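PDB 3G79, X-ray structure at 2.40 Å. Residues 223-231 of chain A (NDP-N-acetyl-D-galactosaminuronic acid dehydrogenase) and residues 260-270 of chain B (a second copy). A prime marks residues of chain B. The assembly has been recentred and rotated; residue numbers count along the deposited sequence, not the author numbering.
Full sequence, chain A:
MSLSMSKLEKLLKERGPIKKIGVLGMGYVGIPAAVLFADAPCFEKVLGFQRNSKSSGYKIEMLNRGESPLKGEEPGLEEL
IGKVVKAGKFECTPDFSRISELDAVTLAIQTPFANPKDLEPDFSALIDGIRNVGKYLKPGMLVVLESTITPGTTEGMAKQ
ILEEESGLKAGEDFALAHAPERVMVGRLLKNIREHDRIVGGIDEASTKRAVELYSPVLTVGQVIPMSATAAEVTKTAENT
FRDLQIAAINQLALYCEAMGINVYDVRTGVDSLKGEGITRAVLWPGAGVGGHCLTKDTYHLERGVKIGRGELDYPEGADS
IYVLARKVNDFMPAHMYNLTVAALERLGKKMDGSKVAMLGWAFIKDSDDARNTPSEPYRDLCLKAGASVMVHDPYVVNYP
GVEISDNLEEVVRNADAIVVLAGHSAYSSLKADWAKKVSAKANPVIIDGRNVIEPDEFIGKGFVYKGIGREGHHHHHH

Chain A 223-231: VIPMSATAA
Chain B, residues 260-270: GINVYDVRTGV

How do the two backbones run past each other? Residues 223-227 of chain A form a strand that passes at Ala228 into a helix, while in chain B Gly260′ (phi/psi 73/30) closes a Schellman motif and Ile261′ (-119/160) and Asn262′ (-83/116) lead into a helix from Val263′ onward. Strand and helix axes approach to 8.7 Å, with their N-to-C directions 146° apart, so they run roughly antiparallel. The register follows: Ile224 CA lies 6.7 Å from Gly269′ CA, Met226 CA 6.1 Å from Asp265′ CA, and Ala230 CA 5.8 Å from Val266′ CA. The strand is extended, with Met226 at -161/-169 and Ser227 at -76/156.

What fixes the two helix starts? Each is capped by its own chain. Ser227, chi1 71° (p), accepts a hydrogen bond from Ala230 N to its OG at 2.9 Å, and Ala231 N reaches Ser227 O at 3.0 Å. Asn262′, chi1 t and chi2 0°, accepts from Tyr264′ N at its OD1, also 2.9 Å. No direct hydrogen bond joins the stretches, but a water does: it lies 2.8 Å from Ser227 OG and accepts from Asn262′ N at 3.0 Å, linking one cap residue's side chain to the other's backbone.

How does the strand pack on the helix? Ile224 and Met226 point toward chain B, whereas Pro225 between them points away. Ile224 (m, t) brings CD1 to 3.8 Å from Thr268′ O and CG2 to 3.9 Å from Thr268′ OG1. Met226 (p, t, p) sets its CB 3.6 Å from Asp265′ CB, while its CE comes within 3.1 Å of Asp265′ O, a tight approach, and 4.4 Å of Gly269′ CA. Glycine suits this place: an ideal CB on Gly269′ would lie 3.4 Å from Met226 CE, which is tight. Asp265′ (chi1 m) has 59 Å² covered, without forming a salt bridge to this strand.

What fills the space around the chain A helix start? Ile261′ (p, t) points toward it and has the largest covered area, 68 Å² of the 400 Å² buried in total. Its CG2 meets Ser227 OG at 3.5 Å and Thr229 CB at 3.7 Å, with Thr229 in rotamer m. The methyl of Ala230 points toward chain B where the backbones come close: its CB sits 4.2 Å from Ile261′ CB and 4.0 Å from Val266′ CG2, two apolar contacts, with Val266′ in rotamer t.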

# COMPACT_ATOMS: atom_id res chain seq x y z
N VAL A 223 4.46 12.13 20.74
CA VAL A 223 3.48 13.07 20.23
C VAL A 223 3.80 13.40 18.78
O VAL A 223 4.96 13.60 18.41
CB VAL A 223 3.42 14.32 21.14
CG1 VAL A 223 2.91 15.50 20.42
CG2 VAL A 223 2.56 14.05 22.30
N ILE A 224 2.77 13.41 17.93
CA ILE A 224 2.95 13.79 16.52
C ILE A 224 2.14 15.05 16.32
O ILE A 224 0.90 14.99 16.29
CB ILE A 224 2.50 12.69 15.54
CG1 ILE A 224 3.25 11.38 15.83
CG2 ILE A 224 2.71 13.15 14.07
CD1 ILE A 224 3.42 10.46 14.58
N PRO A 225 2.82 16.21 16.25
CA PRO A 225 2.11 17.51 16.26
C PRO A 225 1.79 17.98 14.83
O PRO A 225 2.63 17.83 13.91
CB PRO A 225 3.13 18.46 16.92
CG PRO A 225 4.54 17.86 16.46
CD PRO A 225 4.29 16.36 16.10
N MET A 226 0.57 18.51 14.66
CA MET A 226 0.10 19.02 13.36
C MET A 226 -1.13 19.98 13.53
O MET A 226 -1.46 20.38 14.65
CB MET A 226 -0.22 17.84 12.42
CG MET A 226 -1.30 16.83 12.90
SD MET A 226 -1.67 15.31 11.96
CE MET A 226 -0.22 14.34 12.38
N SER A 227 -1.79 20.34 12.44
CA SER A 227 -2.99 21.16 12.52
C SER A 227 -4.13 20.28 12.99
O SER A 227 -4.08 19.07 12.82
CB SER A 227 -3.33 21.76 11.14
OG SER A 227 -3.79 20.73 10.29
N ALA A 228 -5.15 20.85 13.59
CA ALA A 228 -6.36 20.09 13.99
C ALA A 228 -6.97 19.32 12.81
O ALA A 228 -7.33 18.12 12.94
CB ALA A 228 -7.38 21.03 14.58
N THR A 229 -7.13 20.02 11.68
CA THR A 229 -7.71 19.42 10.49
C THR A 229 -6.86 18.26 10.02
O THR A 229 -7.40 17.25 9.59
CB THR A 229 -7.89 20.45 9.35
OG1 THR A 229 -8.75 21.52 9.79
CG2 THR A 229 -8.51 19.81 8.12
N ALA A 230 -5.53 18.38 10.10
CA ALA A 230 -4.63 17.29 9.67
C ALA A 230 -4.77 16.08 10.60
O ALA A 230 -4.72 14.94 10.17
CB ALA A 230 -3.22 17.78 9.65
N ALA A 231 -5.01 16.35 11.88
CA ALA A 231 -5.24 15.31 12.87
C ALA A 231 -6.45 14.53 12.49
O ALA A 231 -6.39 13.35 12.51
CB ALA A 231 -5.39 15.92 14.33
N GLY B 260 -5.99 22.63 2.59
CA GLY B 260 -5.05 23.56 3.22
C GLY B 260 -4.26 22.95 4.37
O GLY B 260 -3.86 23.65 5.30
N ILE B 261 -4.00 21.65 4.30
CA ILE B 261 -3.20 20.96 5.33
C ILE B 261 -1.91 20.33 4.76
O ILE B 261 -1.82 20.15 3.55
CB ILE B 261 -4.08 19.95 6.12
CG1 ILE B 261 -4.82 18.98 5.18
CG2 ILE B 261 -5.08 20.73 7.02
CD1 ILE B 261 -5.38 17.75 5.85
N ASN B 262 -0.92 20.03 5.61
CA ASN B 262 0.37 19.45 5.16
C ASN B 262 0.28 17.95 4.99
O ASN B 262 0.04 17.23 5.98
CB ASN B 262 1.49 19.80 6.17
CG ASN B 262 2.90 19.30 5.73
OD1 ASN B 262 3.06 18.70 4.68
ND2 ASN B 262 3.90 19.56 6.55
N VAL B 263 0.46 17.46 3.76
CA VAL B 263 0.37 15.99 3.51
C VAL B 263 1.40 15.22 4.33
O VAL B 263 1.17 14.05 4.67
CB VAL B 263 0.49 15.58 2.00
CG1 VAL B 263 1.88 15.77 1.48
CG2 VAL B 263 0.11 14.13 1.81
N TYR B 264 2.51 15.88 4.66
CA TYR B 264 3.63 15.18 5.34
C TYR B 264 3.29 14.87 6.76
O TYR B 264 3.65 13.82 7.22
CB TYR B 264 4.98 15.89 5.19
CG TYR B 264 5.37 15.83 3.75
CD1 TYR B 264 5.91 14.68 3.21
CD2 TYR B 264 5.11 16.91 2.89
CE1 TYR B 264 6.19 14.60 1.84
CE2 TYR B 264 5.39 16.83 1.53
CZ TYR B 264 5.94 15.68 1.03
OH TYR B 264 6.25 15.62 -0.29
N ASP B 265 2.50 15.72 7.40
CA ASP B 265 2.05 15.46 8.76
C ASP B 265 0.99 14.36 8.81
O ASP B 265 1.03 13.52 9.70
CB ASP B 265 1.55 16.74 9.45
CG ASP B 265 2.68 17.75 9.74
OD1 ASP B 265 3.85 17.38 10.05
OD2 ASP B 265 2.38 18.94 9.63
N VAL B 266 0.08 14.33 7.83
CA VAL B 266 -0.91 13.26 7.71
C VAL B 266 -0.23 11.94 7.40
O VAL B 266 -0.56 10.88 7.97
CB VAL B 266 -1.89 13.58 6.58
CG1 VAL B 266 -2.78 12.35 6.26
CG2 VAL B 266 -2.73 14.78 6.98
N ARG B 267 0.72 12.02 6.47
CA ARG B 267 1.57 10.89 6.13
C ARG B 267 2.28 10.36 7.39
O ARG B 267 2.17 9.15 7.72
CB ARG B 267 2.55 11.26 5.01
CG ARG B 267 3.36 10.08 4.59
CD ARG B 267 4.39 10.36 3.49
NE ARG B 267 5.25 9.19 3.36
CZ ARG B 267 6.13 8.85 4.29
NH1 ARG B 267 6.27 9.63 5.39
NH2 ARG B 267 6.86 7.74 4.15
N THR B 268 2.96 11.24 8.14
CA THR B 268 3.68 10.72 9.30
C THR B 268 2.74 10.18 10.41
O THR B 268 3.07 9.19 11.04
CB THR B 268 4.97 11.52 9.74
OG1 THR B 268 4.87 12.04 11.08
CG2 THR B 268 5.45 12.58 8.74
N GLY B 269 1.54 10.71 10.54
CA GLY B 269 0.53 10.13 11.43
C GLY B 269 0.11 8.74 10.96
O GLY B 269 0.01 7.77 11.75
N VAL B 270 -0.09 8.61 9.65
CA VAL B 270 -0.48 7.32 9.13
C VAL B 270 0.62 6.34 9.37
O VAL B 270 0.36 5.24 9.86
CB VAL B 270 -0.85 7.37 7.66
CG1 VAL B 270 -0.85 5.94 7.05
CG2 VAL B 270 -2.22 8.00 7.53
O HOH W 1 -1.87 20.82 8.30